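Local coordinates for protein endonuclease 8-like L720 (Acanthamoeba polyphaga mimivirus, PDB 4MB7) that is an endonuclease VIII-like protein of the Fpg/Nei family, with an H2TH domain and a zinc-binding site, at residues 159-164 and 174-179; 146-151 and 207-212; 139-144 and 213-218. All coordinates share one frame; numbering follows the deposited sequence. Where two conformers were deposited one is given.

Contact 1. Residues 159-164 and 174-179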
ATOM      1  N   ILE A 159     -12.592 -16.001  -1.658  1.00 39.51           N
ATOM      2  CA  ILE A 159     -12.251 -17.319  -1.131  1.00 49.53           C
ATOM      3  C   ILE A 159     -12.760 -18.412  -2.068  1.00 64.26           C
ATOM      4  O   ILE A 159     -12.083 -19.415  -2.299  1.00 42.46           O
ATOM      5  CB  ILE A 159     -12.812 -17.512   0.295  1.00 41.69           C
ATOM      6  CG1 ILE A 159     -12.100 -16.574   1.273  1.00 31.76           C
ATOM      7  CG2 ILE A 159     -12.664 -18.959   0.753  1.00 31.12           C
ATOM      8  CD1 ILE A 159     -12.655 -16.610   2.683  1.00 36.00           C
ATOM      9  N   ASN A 160     -13.949 -18.201  -2.624  1.00 33.06           N
ATOM     10  CA  ASN A 160     -14.533 -19.145  -3.569  1.00 51.37           C
ATOM     11  C   ASN A 160     -13.830 -19.119  -4.923  1.00 58.78           C
ATOM     12  O   ASN A 160     -13.675 -20.154  -5.571  1.00 69.68           O
ATOM     13  CB  ASN A 160     -16.027 -18.867  -3.748  1.00 50.44           C
ATOM     14  N   ILE A 161     -13.406 -17.931  -5.344  1.00 61.80           N
ATOM     15  CA  ILE A 161     -12.741 -17.759  -6.632  1.00 45.18           C
ATOM     16  C   ILE A 161     -11.308 -18.292  -6.621  1.00 55.61           C
ATOM     17  O   ILE A 161     -10.898 -19.012  -7.533  1.00 75.87           O
ATOM     18  CB  ILE A 161     -12.740 -16.275  -7.068  1.00 44.09           C
ATOM     19  CG1 ILE A 161     -14.168 -15.803  -7.349  1.00 52.95           C
ATOM     20  CG2 ILE A 161     -11.868 -16.074  -8.296  1.00 64.10           C
ATOM     21  CD1 ILE A 161     -14.262 -14.353  -7.781  1.00 40.55           C
ATOM     22  N   HIS A 162     -10.554 -17.946  -5.582  1.00 41.05           N
ATOM     23  CA  HIS A 162      -9.150 -18.337  -5.488  1.00 49.30           C
ATOM     24  C   HIS A 162      -8.943 -19.524  -4.550  1.00 48.27           C
ATOM     25  O   HIS A 162      -7.945 -19.591  -3.831  1.00 48.01           O
ATOM     26  CB  HIS A 162      -8.303 -17.154  -5.019  1.00 49.56           C
ATOM     27  CG  HIS A 162      -8.348 -15.975  -5.941  1.00 69.68           C
ATOM     28  ND1 HIS A 162      -7.355 -15.714  -6.862  1.00 71.10           N
ATOM     29  CD2 HIS A 162      -9.265 -14.992  -6.088  1.00 63.56           C
ATOM     30  CE1 HIS A 162      -7.659 -14.618  -7.535  1.00 77.98           C
ATOM     31  NE2 HIS A 162      -8.814 -14.161  -7.085  1.00 68.42           N
ATOM     32  N   SER A 163      -9.885 -20.461  -4.573  1.00 46.91           N
ATOM     33  CA  SER A 163      -9.859 -21.607  -3.670  1.00 51.53           C
ATOM     34  C   SER A 163      -8.647 -22.515  -3.880  1.00 57.26           C
ATOM     35  O   SER A 163      -8.211 -23.200  -2.956  1.00 47.28           O
ATOM     36  CB  SER A 163     -11.146 -22.424  -3.813  1.00 44.23           C
ATOM     37  OG  SER A 163     -11.310 -22.884  -5.144  1.00 79.26           O
ATOM     38  N   SER A 164      -8.098 -22.507  -5.090  1.00 42.28           N
ATOM     39  CA  SER A 164      -7.045 -23.451  -5.455  1.00 60.93           C
ATOM     40  C   SER A 164      -5.627 -22.987  -5.112  1.00 41.75           C
ATOM     41  O   SER A 164      -4.710 -23.804  -5.037  1.00 66.11           O
ATOM     42  CB  SER A 164      -7.135 -23.799  -6.943  1.00 61.17           C
ATOM     43  N   GLN A 174      -4.150  -7.938  -4.195  1.00 27.97           N
ATOM     44  CA  GLN A 174      -4.446  -6.536  -3.910  1.00 25.80           C
ATOM     45  C   GLN A 174      -5.889  -6.142  -4.198  1.00 29.67           C
ATOM     46  O   GLN A 174      -6.296  -5.012  -3.928  1.00 31.42           O
ATOM     47  CB  GLN A 174      -3.476  -5.617  -4.660  1.00 26.00           C
ATOM     48  CG  GLN A 174      -2.044  -5.752  -4.181  1.00 25.13           C
ATOM     49  CD  GLN A 174      -1.913  -5.511  -2.688  1.00 22.15           C
ATOM     50  OE1 GLN A 174      -2.244  -4.435  -2.191  1.00 21.07           O
ATOM     51  NE2 GLN A 174      -1.440  -6.520  -1.964  1.00 22.01           N
ATOM     52  N   GLU A 175      -6.662  -7.072  -4.744  1.00 26.83           N
ATOM     53  CA  GLU A 175      -8.085  -6.837  -4.932  1.00 27.34           C
ATOM     54  C   GLU A 175      -8.833  -7.104  -3.628  1.00 31.90           C
ATOM     55  O   GLU A 175      -9.820  -6.437  -3.319  1.00 30.34           O
ATOM     56  CB  GLU A 175      -8.637  -7.721  -6.051  1.00 30.87           C
ATOM     57  CG  GLU A 175     -10.134  -7.580  -6.265  1.00 44.11           C
ATOM     58  CD  GLU A 175     -10.631  -8.361  -7.463  1.00 47.52           C
ATOM     59  OE1 GLU A 175      -9.789  -8.879  -8.227  1.00 53.73           O
ATOM     60  OE2 GLU A 175     -11.864  -8.456  -7.643  1.00 73.76           O
ATOM     61  N   TYR A 176      -8.341  -8.069  -2.858  1.00 26.74           N
ATOM     62  CA  TYR A 176      -9.024  -8.502  -1.639  1.00 25.49           C
ATOM     63  C   TYR A 176      -8.337  -8.046  -0.353  1.00 25.27           C
ATOM     64  O   TYR A 176      -8.994  -7.831   0.665  1.00 26.02           O
ATOM     65  CB  TYR A 176      -9.214 -10.020  -1.652  1.00 27.69           C
ATOM     66  CG  TYR A 176     -10.117 -10.477  -2.772  1.00 45.47           C
ATOM     67  CD1 TYR A 176     -11.497 -10.392  -2.649  1.00 34.69           C
ATOM     68  CD2 TYR A 176      -9.593 -10.972  -3.959  1.00 33.68           C
ATOM     69  CE1 TYR A 176     -12.330 -10.791  -3.671  1.00 35.02           C
ATOM     70  CE2 TYR A 176     -10.420 -11.378  -4.988  1.00 38.49           C
ATOM     71  CZ  TYR A 176     -11.788 -11.286  -4.838  1.00 36.55           C
ATOM     72  OH  TYR A 176     -12.621 -11.688  -5.856  1.00 44.60           O
ATOM     73  N   PHE A 177      -7.018  -7.897  -0.403  1.00 24.00           N
ATOM     74  CA  PHE A 177      -6.265  -7.374   0.732  1.00 21.37           C
ATOM     75  C   PHE A 177      -5.379  -6.200   0.319  1.00 23.66           C
ATOM     76  O   PHE A 177      -4.155  -6.273   0.447  1.00 22.41           O
ATOM     77  CB  PHE A 177      -5.404  -8.473   1.359  1.00 25.76           C
ATOM     78  CG  PHE A 177      -6.197  -9.606   1.948  1.00 28.85           C
ATOM     79  CD1 PHE A 177      -6.527 -10.712   1.183  1.00 31.94           C
ATOM     80  CD2 PHE A 177      -6.607  -9.566   3.272  1.00 25.23           C
ATOM     81  CE1 PHE A 177      -7.256 -11.756   1.724  1.00 42.46           C
ATOM     82  CE2 PHE A 177      -7.335 -10.609   3.821  1.00 32.60           C
ATOM     83  CZ  PHE A 177      -7.658 -11.704   3.044  1.00 26.83           C
ATOM     84  N   PRO A 178      -5.990  -5.107  -0.171  1.00 22.40           N
ATOM     85  CA  PRO A 178      -5.178  -3.973  -0.622  1.00 27.11           C
ATOM     86  C   PRO A 178      -4.382  -3.360   0.528  1.00 24.99           C
ATOM     87  O   PRO A 178      -4.962  -2.963   1.537  1.00 21.17           O
ATOM     88  CB  PRO A 178      -6.222  -2.980  -1.145  1.00 27.89           C
ATOM     89  CG  PRO A 178      -7.472  -3.322  -0.413  1.00 23.80           C
ATOM     90  CD  PRO A 178      -7.434  -4.808  -0.220  1.00 21.79           C
ATOM     91  N   GLY A 179      -3.063  -3.300   0.376  1.00 21.62           N
ATOM     92  CA  GLY A 179      -2.204  -2.737   1.401  1.00 21.87           C
ATOM     93  C   GLY A 179      -1.348  -3.784   2.083  1.00 23.99           C
ATOM     94  O   GLY A 179      -0.293  -3.476   2.638  1.00 22.20           O
TER
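In the H2TH (helix-two-turns-helix) domain, Tyr176 lies on the loop between helices 167-171 and 182-191, probably the two-turn element that gives the domain its name, and reaches over to Ile161 and His162, where helix 148-161 runs out. Tyr176 is buried and meets both partners with the far end of its ring. On one side its CE2 lies 3.8 Å from His162 NE2, with CD2 of the same imidazole only slightly farther off. The two ring planes are inclined at 75° and their centroids are 5.8 Å apart, an oblique pairing. At the ring tip the phenol OH touches the terminal methyl, Tyr176 OH to Ile161 CD1 being 3.7 Å, and the two side chains cross at about a right angle. His162 is the first residue to leave helical backbone angles; with CG beside its backbone N (chi1 -61°), its ring is brought up to the tyrosine. Glu175 CG lies over one face of the Tyr176 ring, toward the rim, and His154 stacks on that ring as well. No hydrogen bond crosses the contact. The turns are tied internally instead: Gln174 spends its amide nitrogen on the carbonyls of Leu172 and Val180, while Gly179 N gives a nearly straight 2.9 Å bond to Gln174 OE1, in the carbonyl plane and on a lone pair.

Contact 2. Residues 146-151 and 207-212; sequences FDYNLF and MFDCLC
Phe151 carries its CG anti to the backbone N (chi1 171°), which sends the ring out toward helix 205-230, and Cys212 answers with SG beside its own backbone N (chi1 -65°), facing back at the ring. The two meet as a sulfur-aromatic contact made at the ring edge: Cys212 SG is 3.8 Å from Phe151 CE2, and it sits 5.1 Å from the ring centroid, 86° off the ring normal. The sulfur therefore lies essentially in the plane of the ring and approaches its C-H rim, not its pi face. Both residues are buried, and their CA atoms, Phe151 CA and Cys212 CA, are 10.1 Å apart, a gap that the two side chains bridge between them. Leu155, one turn further along helix 148-161, also packs on Cys212.

Toward the surface the contact becomes polar and looser. Tyr148 and Asp209 each carry CG on the far side from the backbone N, which lets OH and OD1 face one another although neither CB bond points straight across. The side chains cross at about a right angle, with phenol ring and carboxylate nearly perpendicular. Tyr148 OH and Asp209 OD1 stay 3.9 Å apart, and no hydrogen bond joins the two segments.

The start of helix 148-161 is fixed locally. Asp147 is its N-cap: Leu150 N donates to Asp147 OD1 at 3.1 Å, meeting the carboxylate from above its plane, and Phe151 N binds Asp147 O at 2.8 Å. The cap lies at the start of the turn that carries both Tyr148 and Phe151. The whole is helix-to-helix packing inside the H2TH domain, joining the capped N-terminal turn of helix 148-161 to the long helix 205-230.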
ATOM      1  N   PHE A 146     -12.460   1.971   5.913  1.00 20.39           N
ATOM      2  CA  PHE A 146     -12.636   0.521   5.975  1.00 20.70           C
ATOM      3  C   PHE A 146     -14.041   0.153   6.435  1.00 22.80           C
ATOM      4  O   PHE A 146     -14.528   0.658   7.446  1.00 27.17           O
ATOM      5  CB  PHE A 146     -11.595  -0.125   6.896  1.00 19.97           C
ATOM      6  CG  PHE A 146     -11.771  -1.612   7.060  1.00 22.09           C
ATOM      7  CD1 PHE A 146     -11.378  -2.484   6.057  1.00 24.83           C
ATOM      8  CD2 PHE A 146     -12.323  -2.136   8.218  1.00 22.67           C
ATOM      9  CE1 PHE A 146     -11.539  -3.852   6.202  1.00 28.29           C
ATOM     10  CE2 PHE A 146     -12.485  -3.501   8.371  1.00 23.96           C
ATOM     11  CZ  PHE A 146     -12.091  -4.362   7.360  1.00 29.15           C
ATOM     12  N   ASP A 147     -14.688  -0.720   5.671  1.00 22.07           N
ATOM     13  CA  ASP A 147     -16.051  -1.146   5.959  1.00 26.39           C
ATOM     14  C   ASP A 147     -16.048  -2.642   6.244  1.00 30.39           C
ATOM     15  O   ASP A 147     -15.965  -3.456   5.323  1.00 25.97           O
ATOM     16  CB  ASP A 147     -16.963  -0.820   4.771  1.00 28.12           C
ATOM     17  CG  ASP A 147     -18.437  -1.027   5.080  1.00 40.74           C
ATOM     18  OD1 ASP A 147     -18.804  -2.102   5.600  1.00 38.52           O
ATOM     19  OD2 ASP A 147     -19.233  -0.109   4.797  1.00 51.43           O
ATOM     20  N   TYR A 148     -16.140  -2.994   7.525  1.00 23.21           N
ATOM     21  CA  TYR A 148     -16.061  -4.385   7.967  1.00 24.79           C
ATOM     22  C   TYR A 148     -17.035  -5.308   7.241  1.00 26.31           C
ATOM     23  O   TYR A 148     -16.632  -6.328   6.685  1.00 26.64           O
ATOM     24  CB  TYR A 148     -16.284  -4.481   9.481  1.00 30.40           C
ATOM     25  CG  TYR A 148     -16.209  -5.893  10.022  1.00 35.12           C
ATOM     26  CD1 TYR A 148     -14.991  -6.456  10.380  1.00 41.91           C
ATOM     27  CD2 TYR A 148     -17.357  -6.665  10.173  1.00 28.49           C
ATOM     28  CE1 TYR A 148     -14.918  -7.747  10.873  1.00 48.33           C
ATOM     29  CE2 TYR A 148     -17.292  -7.956  10.664  1.00 32.59           C
ATOM     30  CZ  TYR A 148     -16.070  -8.492  11.013  1.00 37.61           C
ATOM     31  OH  TYR A 148     -16.001  -9.777  11.504  1.00 49.84           O
ATOM     32  N   ASN A 149     -18.315  -4.949   7.252  1.00 26.98           N
ATOM     33  CA  ASN A 149     -19.342  -5.789   6.640  1.00 30.95           C
ATOM     34  C   ASN A 149     -19.147  -5.992   5.141  1.00 33.87           C
ATOM     35  O   ASN A 149     -19.310  -7.101   4.633  1.00 33.54           O
ATOM     36  CB  ASN A 149     -20.740  -5.239   6.928  1.00 45.24           C
ATOM     37  CG  ASN A 149     -21.180  -5.487   8.360  1.00 51.85           C
ATOM     38  OD1 ASN A 149     -20.671  -6.384   9.031  1.00 41.96           O
ATOM     39  ND2 ASN A 149     -22.137  -4.697   8.832  1.00 45.32           N
ATOM     40  N   LEU A 150     -18.794  -4.922   4.436  1.00 28.37           N
ATOM     41  CA  LEU A 150     -18.563  -5.007   3.000  1.00 28.22           C
ATOM     42  C   LEU A 150     -17.288  -5.791   2.692  1.00 27.15           C
ATOM     43  O   LEU A 150     -17.225  -6.521   1.704  1.00 28.80           O
ATOM     44  CB  LEU A 150     -18.504  -3.611   2.377  1.00 26.81           C
ATOM     45  CG  LEU A 150     -18.437  -3.564   0.849  1.00 56.59           C
ATOM     46  CD1 LEU A 150     -19.509  -4.452   0.237  1.00 57.81           C
ATOM     47  CD2 LEU A 150     -18.581  -2.135   0.353  1.00 67.77           C
ATOM     48  N   PHE A 151     -16.280  -5.638   3.546  1.00 31.94           N
ATOM     49  CA  PHE A 151     -15.025  -6.369   3.387  1.00 27.93           C
ATOM     50  C   PHE A 151     -15.239  -7.868   3.535  1.00 28.62           C
ATOM     51  O   PHE A 151     -14.681  -8.661   2.778  1.00 31.88           O
ATOM     52  CB  PHE A 151     -13.981  -5.891   4.402  1.00 26.61           C
ATOM     53  CG  PHE A 151     -12.743  -6.746   4.450  1.00 30.57           C
ATOM     54  CD1 PHE A 151     -11.735  -6.584   3.512  1.00 27.29           C
ATOM     55  CD2 PHE A 151     -12.587  -7.714   5.433  1.00 31.65           C
ATOM     56  CE1 PHE A 151     -10.597  -7.369   3.553  1.00 34.70           C
ATOM     57  CE2 PHE A 151     -11.454  -8.503   5.476  1.00 37.14           C
ATOM     58  CZ  PHE A 151     -10.456  -8.329   4.535  1.00 25.69           C
ATOM     59  N   MET A 207     -10.705 -19.674  11.087  1.00 33.05           N
ATOM     60  CA  MET A 207      -9.310 -19.341  10.815  1.00 33.27           C
ATOM     61  C   MET A 207      -9.129 -18.204   9.810  1.00 28.26           C
ATOM     62  O   MET A 207      -8.129 -17.490   9.853  1.00 34.17           O
ATOM     63  CB  MET A 207      -8.517 -20.579  10.391  1.00 40.74           C
ATOM     64  CG  MET A 207      -8.311 -21.578  11.519  1.00 59.27           C
ATOM     65  SD  MET A 207      -7.771 -20.797  13.054  1.00 52.99           S
ATOM     66  CE  MET A 207      -6.173 -20.159  12.564  1.00 46.41           C
ATOM     67  N   PHE A 208     -10.042 -18.069   8.865  1.00 31.95           N
ATOM     68  CA  PHE A 208     -10.047 -16.888   8.019  1.00 33.97           C
ATOM     69  C   PHE A 208     -10.383 -15.633   8.812  1.00 36.14           C
ATOM     70  O   PHE A 208      -9.818 -14.573   8.600  1.00 28.63           O
ATOM     71  CB  PHE A 208     -10.944 -17.042   6.805  1.00 31.92           C
ATOM     72  CG  PHE A 208     -10.182 -17.223   5.539  1.00 40.55           C
ATOM     73  CD1 PHE A 208      -9.436 -16.188   5.021  1.00 38.63           C
ATOM     74  CD2 PHE A 208     -10.172 -18.435   4.891  1.00 34.38           C
ATOM     75  CE1 PHE A 208      -8.712 -16.354   3.864  1.00 43.74           C
ATOM     76  CE2 PHE A 208      -9.453 -18.609   3.736  1.00 30.55           C
ATOM     77  CZ  PHE A 208      -8.717 -17.569   3.223  1.00 45.88           C
ATOM     78  N   ASP A 209     -11.322 -15.774   9.729  1.00 26.20           N
ATOM     79  CA  ASP A 209     -11.658 -14.681  10.628  1.00 37.38           C
ATOM     80  C   ASP A 209     -10.440 -14.384  11.489  1.00 29.87           C
ATOM     81  O   ASP A 209     -10.127 -13.227  11.769  1.00 22.62           O
ATOM     82  CB  ASP A 209     -12.854 -15.054  11.503  1.00 37.04           C
ATOM     83  CG  ASP A 209     -13.253 -13.942  12.453  1.00 66.85           C
ATOM     84  OD1 ASP A 209     -13.974 -13.018  12.019  1.00 44.76           O
ATOM     85  OD2 ASP A 209     -12.851 -13.992  13.633  1.00 36.21           O
ATOM     86  N   CYS A 210      -9.746 -15.445  11.889  1.00 22.21           N
ATOM     87  CA  CYS A 210      -8.537 -15.329  12.692  1.00 23.75           C
ATOM     88  C   CYS A 210      -7.445 -14.558  11.948  1.00 26.53           C
ATOM     89  O   CYS A 210      -6.776 -13.702  12.526  1.00 23.37           O
ATOM     90  CB  CYS A 210      -8.032 -16.718  13.079  1.00 29.06           C
ATOM     91  SG  CYS A 210      -6.787 -16.725  14.382  1.00 39.93           S
ATOM     92  N   LEU A 211      -7.274 -14.868  10.665  1.00 21.42           N
ATOM     93  CA  LEU A 211      -6.279 -14.195   9.829  1.00 24.71           C
ATOM     94  C   LEU A 211      -6.550 -12.702   9.682  1.00 18.84           C
ATOM     95  O   LEU A 211      -5.632 -11.884   9.755  1.00 21.53           O
ATOM     96  CB  LEU A 211      -6.211 -14.841   8.443  1.00 24.16           C
ATOM     97  CG  LEU A 211      -5.229 -15.999   8.267  1.00 52.60           C
ATOM     98  CD1 LEU A 211      -5.297 -16.548   6.849  1.00 28.35           C
ATOM     99  CD2 LEU A 211      -3.817 -15.546   8.601  1.00 31.38           C
ATOM    100  N   CYS A 212      -7.815 -12.352   9.469  1.00 20.41           N
ATOM    101  CA  CYS A 212      -8.198 -10.954   9.301  1.00 23.19           C
ATOM    102  C   CYS A 212      -7.976 -10.155  10.579  1.00 19.86           C
ATOM    103  O   CYS A 212      -7.516  -9.016  10.532  1.00 21.23           O
ATOM    104  CB  CYS A 212      -9.655 -10.844   8.851  1.00 27.71           C
ATOM    105  SG  CYS A 212      -9.965 -11.550   7.219  1.00 37.10           S
TER

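Contact 3. Residues 139-144 and 213-218; sequences YDLSNN and NSLKKI
Asp140 OD1 takes two hydrogen bonds from Ser142 and so shapes the turn whose second residue, Leu141, packs on Leu215 of helix 205-230. Ser142 OG reaches Asp140 OD1 at 2.9 Å on the syn side, 33° out of the carboxylate plane. From the anti side comes Ser142 N, also 2.9 Å from Asp140 OD1, and both donors lie on the same face of that plane. The backbone bond makes this an Asx turn, and it is superposed on a type I beta turn from Asp140 to Asn143, closed by Asn143 N to Asp140 O at 3.0 Å. The second carboxylate oxygen, OD2, is held by Gly48 N, so both ends of the group are engaged and its rotation is restricted.

Leu141 points toward the helix with CG beside its backbone N (chi1 -68°). Its CD1 methyl comes 3.8 Å from Leu215 CB, touching the base of that side chain. The backbones are close here, with Leu141 CA 6.1 Å from Lys216 CA. Lys216, in the conformer given, stretches its chain alongside, its CE 4.0 Å from Leu141 O; a second conformer makes this touch less certain. Ile219 also touches Leu141. No hydrogen bond joins the segments: the Asp140 carboxylate is satisfied within the turn and by Gly48, so apolar packing holds the contact, with the lysine's aliphatic chain, not its amine, against the turn.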
ATOM      1  N   TYR A 139     -11.864  -1.679   1.515  1.00 24.36           N
ATOM      2  CA  TYR A 139     -11.276  -2.996   1.748  1.00 22.17           C
ATOM      3  C   TYR A 139      -9.875  -2.891   2.338  1.00 27.23           C
ATOM      4  O   TYR A 139      -9.258  -3.901   2.679  1.00 23.79           O
ATOM      5  CB  TYR A 139     -11.233  -3.802   0.446  1.00 22.14           C
ATOM      6  CG  TYR A 139     -12.578  -3.961  -0.230  1.00 26.06           C
ATOM      7  CD1 TYR A 139     -13.744  -4.084   0.516  1.00 32.05           C
ATOM      8  CD2 TYR A 139     -12.681  -3.984  -1.615  1.00 29.55           C
ATOM      9  CE1 TYR A 139     -14.974  -4.227  -0.099  1.00 39.47           C
ATOM     10  CE2 TYR A 139     -13.907  -4.126  -2.239  1.00 37.95           C
ATOM     11  CZ  TYR A 139     -15.050  -4.248  -1.477  1.00 38.39           C
ATOM     12  OH  TYR A 139     -16.272  -4.390  -2.095  1.00 46.48           O
ATOM     13  N   ASP A 140      -9.376  -1.662   2.444  1.00 21.37           N
ATOM     14  CA  ASP A 140      -8.053  -1.395   2.993  1.00 23.05           C
ATOM     15  C   ASP A 140      -8.124  -1.428   4.518  1.00 19.70           C
ATOM     16  O   ASP A 140      -8.760  -0.576   5.135  1.00 19.78           O
ATOM     17  CB  ASP A 140      -7.559  -0.023   2.510  1.00 22.88           C
ATOM     18  CG  ASP A 140      -6.107   0.262   2.884  1.00 25.27           C
ATOM     19  OD1 ASP A 140      -5.623  -0.231   3.925  1.00 20.31           O
ATOM     20  OD2 ASP A 140      -5.445   1.002   2.126  1.00 23.69           O
ATOM     21  N   LEU A 141      -7.455  -2.411   5.112  1.00 20.87           N
ATOM     22  CA  LEU A 141      -7.488  -2.617   6.559  1.00 21.79           C
ATOM     23  C   LEU A 141      -6.942  -1.440   7.368  1.00 31.58           C
ATOM     24  O   LEU A 141      -7.274  -1.286   8.542  1.00 22.96           O
ATOM     25  CB  LEU A 141      -6.734  -3.896   6.929  1.00 24.62           C
ATOM     26  CG  LEU A 141      -7.381  -5.206   6.473  1.00 24.82           C
ATOM     27  CD1 LEU A 141      -6.400  -6.355   6.599  1.00 38.82           C
ATOM     28  CD2 LEU A 141      -8.633  -5.488   7.283  1.00 37.86           C
ATOM     29  N   SER A 142      -6.109  -0.612   6.745  1.00 23.84           N
ATOM     30  CA  SER A 142      -5.517   0.527   7.441  1.00 23.73           C
ATOM     31  C   SER A 142      -6.252   1.836   7.158  1.00 26.31           C
ATOM     32  O   SER A 142      -5.953   2.863   7.766  1.00 27.51           O
ATOM     33  CB  SER A 142      -4.043   0.680   7.065  1.00 24.48           C
ATOM     34  OG  SER A 142      -3.908   1.191   5.750  1.00 25.05           O
ATOM     35  N   ASN A 143      -7.204   1.801   6.233  1.00 22.29           N
ATOM     36  CA  ASN A 143      -7.901   3.011   5.810  1.00 18.90           C
ATOM     37  C   ASN A 143      -9.076   3.349   6.724  1.00 21.21           C
ATOM     38  O   ASN A 143      -9.810   2.464   7.152  1.00 22.49           O
ATOM     39  CB  ASN A 143      -8.392   2.858   4.369  1.00 17.86           C
ATOM     40  CG  ASN A 143      -8.713   4.186   3.715  1.00 27.59           C
ATOM     41  OD1 ASN A 143      -9.693   4.843   4.062  1.00 23.67           O
ATOM     42  ND2 ASN A 143      -7.890   4.583   2.748  1.00 23.99           N
ATOM     43  N   ASN A 144      -9.252   4.633   7.017  1.00 26.11           N
ATOM     44  CA  ASN A 144     -10.361   5.077   7.858  1.00 26.08           C
ATOM     45  C   ASN A 144     -11.734   4.842   7.226  1.00 26.37           C
ATOM     46  O   ASN A 144     -12.756   4.922   7.900  1.00 24.55           O
ATOM     47  CB  ASN A 144     -10.197   6.550   8.240  1.00 39.10           C
ATOM     48  CG  ASN A 144      -9.178   6.755   9.343  0.60 29.29           C
ATOM     49  OD1 ASN A 144      -9.109   5.974  10.293  0.60 70.10           O
ATOM     50  ND2 ASN A 144      -8.379   7.809   9.224  0.60 74.08           N
ATOM     51  N   ASN A 213      -8.303 -10.754  11.719  1.00 19.04           N
ATOM     52  CA  ASN A 213      -8.071 -10.105  13.004  1.00 19.54           C
ATOM     53  C   ASN A 213      -6.582  -9.908  13.262  1.00 23.61           C
ATOM     54  O   ASN A 213      -6.162  -8.872  13.774  1.00 18.84           O
ATOM     55  CB  ASN A 213      -8.705 -10.904  14.143  1.00 21.23           C
ATOM     56  CG  ASN A 213     -10.225 -10.844  14.125  1.00 27.54           C
ATOM     57  OD1 ASN A 213     -10.897 -11.864  14.004  1.00 40.20           O
ATOM     58  ND2 ASN A 213     -10.769  -9.643  14.253  1.00 32.73           N
ATOM     59  N   SER A 214      -5.792 -10.911  12.896  1.00 19.75           N
ATOM     60  CA  SER A 214      -4.346 -10.855  13.062  1.00 19.55           C
ATOM     61  C   SER A 214      -3.733  -9.765  12.193  1.00 18.16           C
ATOM     62  O   SER A 214      -2.891  -8.996  12.653  1.00 18.10           O
ATOM     63  CB  SER A 214      -3.715 -12.207  12.723  1.00 20.36           C
ATOM     64  OG  SER A 214      -2.303 -12.145  12.818  1.00 24.15           O
ATOM     65  N   LEU A 215      -4.161  -9.708  10.934  1.00 19.34           N
ATOM     66  CA  LEU A 215      -3.673  -8.695  10.002  1.00 22.55           C
ATOM     67  C   LEU A 215      -3.929  -7.289  10.529  1.00 18.00           C
ATOM     68  O   LEU A 215      -3.027  -6.453  10.557  1.00 17.66           O
ATOM     69  CB  LEU A 215      -4.324  -8.871   8.627  1.00 18.02           C
ATOM     70  CG  LEU A 215      -3.795 -10.009   7.754  1.00 19.21           C
ATOM     71  CD1 LEU A 215      -4.712 -10.234   6.563  1.00 22.78           C
ATOM     72  CD2 LEU A 215      -2.378  -9.706   7.288  1.00 18.89           C
ATOM     73  N   LYS A 216      -5.158  -7.038  10.968  1.00 18.78           N
ATOM     74  CA  LYS A 216      -5.509  -5.713  11.463  0.50 18.81           C
ATOM     75  C   LYS A 216      -4.778  -5.381  12.761  1.00 19.67           C
ATOM     76  O   LYS A 216      -4.415  -4.226  12.992  1.00 19.50           O
ATOM     77  CB  LYS A 216      -7.023  -5.567  11.637  0.50 32.20           C
ATOM     78  CG  LYS A 216      -7.472  -4.124  11.817  0.50 20.24           C
ATOM     79  CD  LYS A 216      -8.973  -3.972  11.651  0.50 29.90           C
ATOM     80  CE  LYS A 216      -9.376  -2.504  11.664  0.50 52.82           C
ATOM     81  NZ  LYS A 216     -10.851  -2.326  11.551  0.50 32.65           N
ATOM     82  N   LYS A 217      -4.543  -6.392  13.593  1.00 18.55           N
ATOM     83  CA  LYS A 217      -3.835  -6.197  14.856  1.00 21.78           C
ATOM     84  C   LYS A 217      -2.392  -5.753  14.626  1.00 19.44           C
ATOM     85  O   LYS A 217      -1.916  -4.813  15.261  1.00 19.53           O
ATOM     86  CB  LYS A 217      -3.864  -7.480  15.688  1.00 20.79           C
ATOM     87  CG  LYS A 217      -3.271  -7.334  17.080  1.00 25.49           C
ATOM     88  CD  LYS A 217      -1.929  -8.038  17.193  1.00 43.56           C
ATOM     89  CE  LYS A 217      -2.055  -9.515  16.870  1.00 58.75           C
ATOM     90  NZ  LYS A 217      -0.763 -10.233  17.047  1.00 34.83           N
ATOM     91  N   ILE A 218      -1.708  -6.437  13.714  1.00 19.23           N
ATOM     92  CA  ILE A 218      -0.325  -6.119  13.378  1.00 19.06           C
ATOM     93  C   ILE A 218      -0.211  -4.739  12.726  1.00 18.49           C
ATOM     94  O   ILE A 218       0.729  -3.990  12.998  1.00 18.57           O
ATOM     95  CB  ILE A 218       0.283  -7.202  12.460  1.00 19.47           C
ATOM     96  CG1 ILE A 218       0.225  -8.565  13.154  1.00 29.46           C
ATOM     97  CG2 ILE A 218       1.716  -6.857  12.090  1.00 24.21           C
ATOM     98  CD1 ILE A 218       0.603  -9.727  12.264  1.00 34.07           C
TER

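How the contacts relate
All three contacts fall within the H2TH region and share its helices: contacts 1 and 2 both use helix 148-161, contacts 2 and 3 both use helix 205-230. Along the chain they are nested, contact 1 inside contact 2 and contact 2 inside contact 3. The centres of contacts 2 and 3 are about 9 Å apart, those of 1 and 2 about 12 Å, and those of 1 and 3 about 15 Å. Phe177, from the 174-179 segment, packs through CE2 on Phe151 CZ (3.9 Å) and on Leu215 CD1 (3.8 Å). Phe146, from the 146-151 segment, packs on Leu141, CE1 to CD2 3.5 Å. The zinc ligands Cys247, His251, Cys268 and Cys271 belong to none of these segments.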